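Local coordinates for uncharacterized protein UL16 (Human herpesvirus 5 strain ad169, PDB 2WY3) that helps cytomegalovirus escape natural killer cells by binding stress ligands such as MICB, ULBP1 and ULBP2, keeping ULBPs from the host receptor KLRK1, at residues T17-S21 with R111-L115; C34-Y40 with I125-V130. One frame throughout, in Å; residues are numbered along the deposited sequence.

Contact 1: T17-S21 with R111-L115; sequences TELAS and RYDCL. With NAG (2-acetamido-2-deoxy-beta-D-glucopyranose), chain H.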
loop_
_atom_site.group_PDB
_atom_site.type_symbol
_atom_site.label_atom_id
_atom_site.label_comp_id
_atom_site.label_asym_id
_atom_site.label_seq_id
_atom_site.Cartn_x
_atom_site.Cartn_y
_atom_site.Cartn_z
ATOM N N THR B 17 24.338 16.422 -1.709
ATOM C CA THR B 17 25.686 15.868 -1.778
ATOM C C THR B 17 26.037 15.057 -0.525
ATOM O O THR B 17 26.949 14.235 -0.544
ATOM C CB THR B 17 26.729 16.984 -1.986
ATOM O OG1 THR B 17 26.324 17.805 -3.088
ATOM C CG2 THR B 17 28.100 16.396 -2.276
ATOM N N GLU B 18 25.306 15.283 0.564
ATOM C CA GLU B 18 25.598 14.590 1.811
ATOM C C GLU B 18 24.810 13.286 1.942
ATOM O O GLU B 18 25.112 12.466 2.805
ATOM C CB GLU B 18 25.285 15.480 3.015
ATOM C CG GLU B 18 26.203 16.677 3.157
ATOM C CD GLU B 18 25.743 17.625 4.243
ATOM O OE1 GLU B 18 24.700 17.340 4.874
ATOM O OE2 GLU B 18 26.419 18.653 4.465
ATOM N N LEU B 19 23.811 13.095 1.087
ATOM C CA LEU B 19 22.904 11.953 1.263
ATOM C C LEU B 19 23.601 10.599 1.143
ATOM O O LEU B 19 23.278 9.669 1.879
ATOM C CB LEU B 19 21.730 12.015 0.278
ATOM C CG LEU B 19 20.761 13.180 0.473
ATOM C CD1 LEU B 19 19.687 13.150 -0.611
ATOM C CD2 LEU B 19 20.140 13.128 1.855
ATOM N N ALA B 20 24.537 10.474 0.205
ATOM C CA ALA B 20 25.187 9.183 -0.016
ATOM C C ALA B 20 25.803 8.603 1.262
ATOM O O ALA B 20 25.717 7.397 1.500
ATOM C CB ALA B 20 26.237 9.280 -1.122
ATOM N N SER B 21 26.413 9.464 2.072
ATOM C CA SER B 21 27.123 9.033 3.278
ATOM C C SER B 21 26.251 8.823 4.526
ATOM O O SER B 21 26.727 8.311 5.543
ATOM C CB SER B 21 28.273 10.002 3.597
ATOM O OG SER B 21 27.771 11.282 3.960
ATOM N N ARG B 111 18.711 5.554 -6.779
ATOM C CA ARG B 111 18.583 5.440 -5.316
ATOM C C ARG B 111 17.481 6.366 -4.847
ATOM O O ARG B 111 17.525 7.563 -5.149
ATOM C CB ARG B 111 19.909 5.874 -4.684
ATOM C CG ARG B 111 20.109 5.500 -3.214
ATOM C CD ARG B 111 21.463 6.029 -2.710
ATOM N NE ARG B 111 21.361 7.424 -2.302
ATOM C CZ ARG B 111 22.149 8.403 -2.728
ATOM N NH1 ARG B 111 23.141 8.154 -3.584
ATOM N NH2 ARG B 111 21.941 9.636 -2.285
ATOM N N TYR B 112 16.498 5.826 -4.120
ATOM C CA TYR B 112 15.384 6.616 -3.588
ATOM C C TYR B 112 15.524 6.675 -2.073
ATOM O O TYR B 112 15.460 5.638 -1.409
ATOM C CB TYR B 112 14.021 5.999 -3.978
ATOM C CG TYR B 112 13.765 6.097 -5.477
ATOM C CD1 TYR B 112 12.966 7.115 -5.996
ATOM C CD2 TYR B 112 14.353 5.198 -6.367
ATOM C CE1 TYR B 112 12.744 7.225 -7.371
ATOM C CE2 TYR B 112 14.133 5.305 -7.750
ATOM C CZ TYR B 112 13.336 6.320 -8.234
ATOM O OH TYR B 112 13.128 6.432 -9.601
ATOM N N ASP B 113 15.732 7.878 -1.543
ATOM C CA ASP B 113 15.980 8.073 -0.112
ATOM C C ASP B 113 14.783 8.781 0.516
ATOM O O ASP B 113 14.495 9.928 0.170
ATOM C CB ASP B 113 17.239 8.927 0.114
ATOM C CG ASP B 113 18.529 8.189 -0.241
ATOM O OD1 ASP B 113 18.617 6.981 0.038
ATOM O OD2 ASP B 113 19.457 8.807 -0.801
ATOM N N CYS B 114 14.096 8.111 1.435
ATOM C CA CYS B 114 12.999 8.746 2.169
ATOM C C CYS B 114 13.569 9.538 3.322
ATOM O O CYS B 114 14.243 8.986 4.192
ATOM C CB CYS B 114 12.018 7.708 2.685
ATOM S SG CYS B 114 11.117 6.973 1.283
ATOM N N LEU B 115 13.275 10.839 3.329
ATOM C CA LEU B 115 13.988 11.796 4.156
ATOM C C LEU B 115 13.145 12.251 5.317
ATOM O O LEU B 115 11.928 12.337 5.200
ATOM C CB LEU B 115 14.319 13.051 3.335
ATOM C CG LEU B 115 15.094 12.851 2.031
ATOM C CD1 LEU B 115 15.379 14.218 1.395
ATOM C CD2 LEU B 115 16.383 12.100 2.304
HETATM C C1 NAG H . 26.982 20.083 0.672
HETATM C C2 NAG H . 27.676 21.419 0.941
HETATM C C3 NAG H . 29.138 21.402 0.513
HETATM C C4 NAG H . 29.847 20.171 1.052
HETATM C C5 NAG H . 29.073 18.898 0.739
HETATM C C6 NAG H . 29.715 17.719 1.459
HETATM C C7 NAG H . 26.420 23.491 0.938
HETATM C C8 NAG H . 25.682 24.524 0.138
HETATM N N2 NAG H . 26.979 22.491 0.257
HETATM O O3 NAG H . 29.786 22.554 1.003
HETATM O O4 NAG H . 31.135 20.090 0.478
HETATM O O5 NAG H . 27.729 18.989 1.168
HETATM O O6 NAG H . 29.604 17.927 2.853
HETATM O O7 NAG H . 26.491 23.585 2.163
#

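Contact 2: C34-Y40 with I125-V130; sequences CISICYY and IERLYV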
loop_
_atom_site.group_PDB
_atom_site.type_symbol
_atom_site.label_atom_id
_atom_site.label_comp_id
_atom_site.label_asym_id
_atom_site.label_seq_id
_atom_site.Cartn_x
_atom_site.Cartn_y
_atom_site.Cartn_z
ATOM N N CYS B 34 9.927 -0.459 -9.235
ATOM C CA CYS B 34 10.201 0.742 -8.449
ATOM C C CYS B 34 8.970 1.075 -7.622
ATOM O O CYS B 34 8.107 1.837 -8.062
ATOM C CB CYS B 34 10.557 1.939 -9.332
ATOM S SG CYS B 34 10.817 3.458 -8.351
ATOM N N ILE B 35 8.885 0.466 -6.447
ATOM C CA ILE B 35 7.837 0.785 -5.488
ATOM C C ILE B 35 8.495 1.001 -4.128
ATOM O O ILE B 35 9.017 0.065 -3.520
ATOM C CB ILE B 35 6.816 -0.360 -5.367
ATOM C CG1 ILE B 35 6.103 -0.566 -6.707
ATOM C CG2 ILE B 35 5.803 -0.062 -4.247
ATOM C CD1 ILE B 35 5.104 -1.726 -6.693
ATOM N N SER B 36 8.477 2.252 -3.686
ATOM C CA SER B 36 8.973 2.638 -2.379
ATOM C C SER B 36 7.792 3.090 -1.540
ATOM O O SER B 36 6.979 3.905 -1.990
ATOM C CB SER B 36 9.993 3.772 -2.556
ATOM O OG SER B 36 10.040 4.639 -1.440
ATOM N N ILE B 37 7.671 2.526 -0.344
ATOM C CA ILE B 37 6.594 2.884 0.574
ATOM C C ILE B 37 7.216 3.177 1.939
ATOM O O ILE B 37 7.551 2.259 2.685
ATOM C CB ILE B 37 5.567 1.745 0.713
ATOM C CG1 ILE B 37 5.073 1.318 -0.679
ATOM C CG2 ILE B 37 4.411 2.197 1.612
ATOM C CD1 ILE B 37 4.249 0.017 -0.712
ATOM N N CYS B 38 7.379 4.452 2.262
ATOM C CA CYS B 38 8.078 4.822 3.484
ATOM C C CYS B 38 7.145 5.190 4.630
ATOM O O CYS B 38 6.134 5.849 4.426
ATOM C CB CYS B 38 9.043 5.939 3.172
ATOM S SG CYS B 38 10.337 5.301 2.062
ATOM N N TYR B 39 7.521 4.751 5.822
ATOM C CA TYR B 39 6.655 4.719 6.984
ATOM C C TYR B 39 7.062 5.784 7.993
ATOM O O TYR B 39 8.162 5.722 8.557
ATOM C CB TYR B 39 6.845 3.321 7.576
ATOM C CG TYR B 39 5.906 2.849 8.643
ATOM C CD1 TYR B 39 4.937 1.889 8.357
ATOM C CD2 TYR B 39 6.023 3.288 9.949
ATOM C CE1 TYR B 39 4.093 1.405 9.337
ATOM C CE2 TYR B 39 5.176 2.807 10.944
ATOM C CZ TYR B 39 4.214 1.866 10.627
ATOM O OH TYR B 39 3.379 1.381 11.608
ATOM N N TYR B 40 6.187 6.761 8.214
ATOM C CA TYR B 40 6.482 7.890 9.104
ATOM C C TYR B 40 5.491 7.939 10.258
ATOM O O TYR B 40 4.301 8.152 10.043
ATOM C CB TYR B 40 6.328 9.215 8.347
ATOM C CG TYR B 40 7.380 9.519 7.301
ATOM C CD1 TYR B 40 8.420 10.408 7.568
ATOM C CD2 TYR B 40 7.308 8.946 6.036
ATOM C CE1 TYR B 40 9.367 10.712 6.596
ATOM C CE2 TYR B 40 8.250 9.227 5.070
ATOM C CZ TYR B 40 9.282 10.102 5.350
ATOM O OH TYR B 40 10.205 10.382 4.376
ATOM N N ILE B 125 15.197 7.475 6.418
ATOM C CA ILE B 125 14.517 6.394 7.146
ATOM C C ILE B 125 14.507 5.103 6.340
ATOM O O ILE B 125 14.497 4.000 6.899
ATOM C CB ILE B 125 13.103 6.785 7.608
ATOM C CG1 ILE B 125 12.177 7.022 6.420
ATOM C CG2 ILE B 125 13.158 8.025 8.491
ATOM C CD1 ILE B 125 10.728 7.237 6.854
ATOM N N GLU B 126 14.534 5.239 5.024
ATOM C CA GLU B 126 14.589 4.068 4.145
ATOM C C GLU B 126 15.230 4.430 2.827
ATOM O O GLU B 126 14.976 5.500 2.278
ATOM C CB GLU B 126 13.179 3.516 3.893
ATOM C CG GLU B 126 13.165 2.265 3.030
ATOM C CD GLU B 126 11.789 1.599 2.939
ATOM O OE1 GLU B 126 10.902 1.862 3.792
ATOM O OE2 GLU B 126 11.600 0.804 1.998
ATOM N N ARG B 127 16.065 3.532 2.323
ATOM C CA ARG B 127 16.735 3.736 1.045
ATOM C C ARG B 127 16.413 2.556 0.148
ATOM O O ARG B 127 16.541 1.399 0.558
ATOM C CB ARG B 127 18.250 3.842 1.251
ATOM C CG ARG B 127 19.075 3.691 -0.048
ATOM C CD ARG B 127 20.545 3.950 0.258
ATOM N NE ARG B 127 20.789 5.362 0.556
ATOM C CZ ARG B 127 21.902 5.835 1.106
ATOM N NH1 ARG B 127 22.885 5.008 1.461
ATOM N NH2 ARG B 127 22.027 7.138 1.312
ATOM N N LEU B 128 15.968 2.846 -1.073
ATOM C CA LEU B 128 15.672 1.789 -2.030
ATOM C C LEU B 128 16.523 1.998 -3.271
ATOM O O LEU B 128 16.499 3.076 -3.865
ATOM C CB LEU B 128 14.190 1.819 -2.421
ATOM C CG LEU B 128 13.856 0.966 -3.644
ATOM C CD1 LEU B 128 13.988 -0.529 -3.280
ATOM C CD2 LEU B 128 12.455 1.309 -4.178
ATOM N N TYR B 129 17.291 0.976 -3.641
ATOM C CA TYR B 129 17.974 0.982 -4.929
ATOM C C TYR B 129 17.088 0.289 -5.959
ATOM O O TYR B 129 16.525 -0.771 -5.685
ATOM C CB TYR B 129 19.299 0.236 -4.826
ATOM C CG TYR B 129 20.386 1.002 -4.100
ATOM C CD1 TYR B 129 21.127 1.979 -4.757
ATOM C CD2 TYR B 129 20.690 0.720 -2.771
ATOM C CE1 TYR B 129 22.145 2.661 -4.103
ATOM C CE2 TYR B 129 21.715 1.409 -2.099
ATOM C CZ TYR B 129 22.427 2.376 -2.782
ATOM O OH TYR B 129 23.430 3.074 -2.148
ATOM N N VAL B 130 16.986 0.892 -7.142
ATOM C CA VAL B 130 16.176 0.360 -8.242
ATOM C C VAL B 130 17.081 0.055 -9.428
ATOM O O VAL B 130 17.879 0.901 -9.838
ATOM C CB VAL B 130 15.110 1.375 -8.662
ATOM C CG1 VAL B 130 14.415 0.936 -9.953
ATOM C CG2 VAL B 130 14.105 1.592 -7.507
HETATM O O HOH W 1 12.914 4.625 -0.332
HETATM O O HOH W 2 9.228 0.352 1.114
HETATM O O HOH W 3 10.025 3.254 5.839
#

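Contact 1: T17-S21 with R111-L115
In the immunoglobulin-like ectodomain of UL16, the loop between strands 10-13 and 27-31 lays one turn, residues 17-21, across the outer face of strand 110-118. Leu19 gives up the most surface, 68 Å² of its area being covered by 111-115. Its CA-to-CB bond points toward the strand, and its CD2 meets Leu115 CD2 at 3.9 Å, an apolar contact; Leu19 also touches Ala52 of strand 49-55. Arg111 is next, with 49 Å² covered. Its guanidinium is held by Asp113, two residues along on the same face of the strand, in a salt bridge of 2.8 Å from Arg111 NE to Asp113 OD2. Thus oriented, the group meets the turn by packing: Leu19 CB is 3.5 Å from Arg111 NH2, and Ala20 CA lies over one guanidinium face. Asp113 also pairs with Arg127 of strand 121-131, so one carboxylate serves two arginines. The CA-to-CB bond of Glu18 points away from the strand, and Glu18 CG lies 3.4 Å from O5 of an N-linked NAG.

Contact 2: C34-Y40 with I125-V130
Strands 34-40 and 126-130 run antiparallel, at 177° between their directions, but their axes come no closer than 8.1 Å. That is too wide for backbone pairing, and the facing residues Cys34 and Val130, Ser36 and Leu128, Cys38 and Glu126 have CA atoms 6.0 to 6.8 Å apart. Side chains and water fill the gap. Cys34 SG touches Val130 CG2 at 3.9 Å, and Ser36 CB meets Leu128 CD2 at 3.8 Å. The two strands belong to the opposing sheets of an immunoglobulin-like sandwich, in which strand 34-41 pairs with 95-102, while 121-131 pairs with 110-118. Cys38 forms a disulfide to Cys114 on the latter, its SG also packing on Glu126 CB at 3.8 Å. Glu126 OE2 accepts a hydrogen bond from Trp28 NE1, and the carboxylate reaches the opposite backbone by water: water 2 links Glu126 OE2 (2.6 Å) to Ile37 N (3.0 Å), and water 3 links Glu126 OE1 (2.6 Å) to Tyr39 N (2.9 Å). At the corner residue, Ile125 CD1 sits 3.6 Å from the Tyr40 ring centroid and 12° off its normal, a CH-pi contact. Ile35 and Ile37, their CA-to-CB bonds pointing away from 125-130, pack against MICB, and Tyr39 OH hydrogen-bonds an acidic MICB side chain.

In the fold
Both contacts are largely buried and share one sheet, in which strands 110-118 and 121-131 are neighbours, yet they use different sides of it. Contact 2 is the interior between two sheets, covering 394 Å² with apolar side chains and a glutamate that reaches across through waters. Contact 1 covers 186 Å² and adds a loop to the outer side, where Leu19 packs on Leu115 beside the Arg111-Asp113 salt bridge and a glycan lies beyond. Their centres are 11 Å apart, and they are joined directly: the disulfide, Cys114 SG to Cys38 SG at 2.0 Å, ties one to the other, while Leu115 O and Tyr40 OH, 2.7 Å apart, probably hydrogen-bond. Strand 34-40 also reaches MICB, whereas no other protein chain touches contact 1.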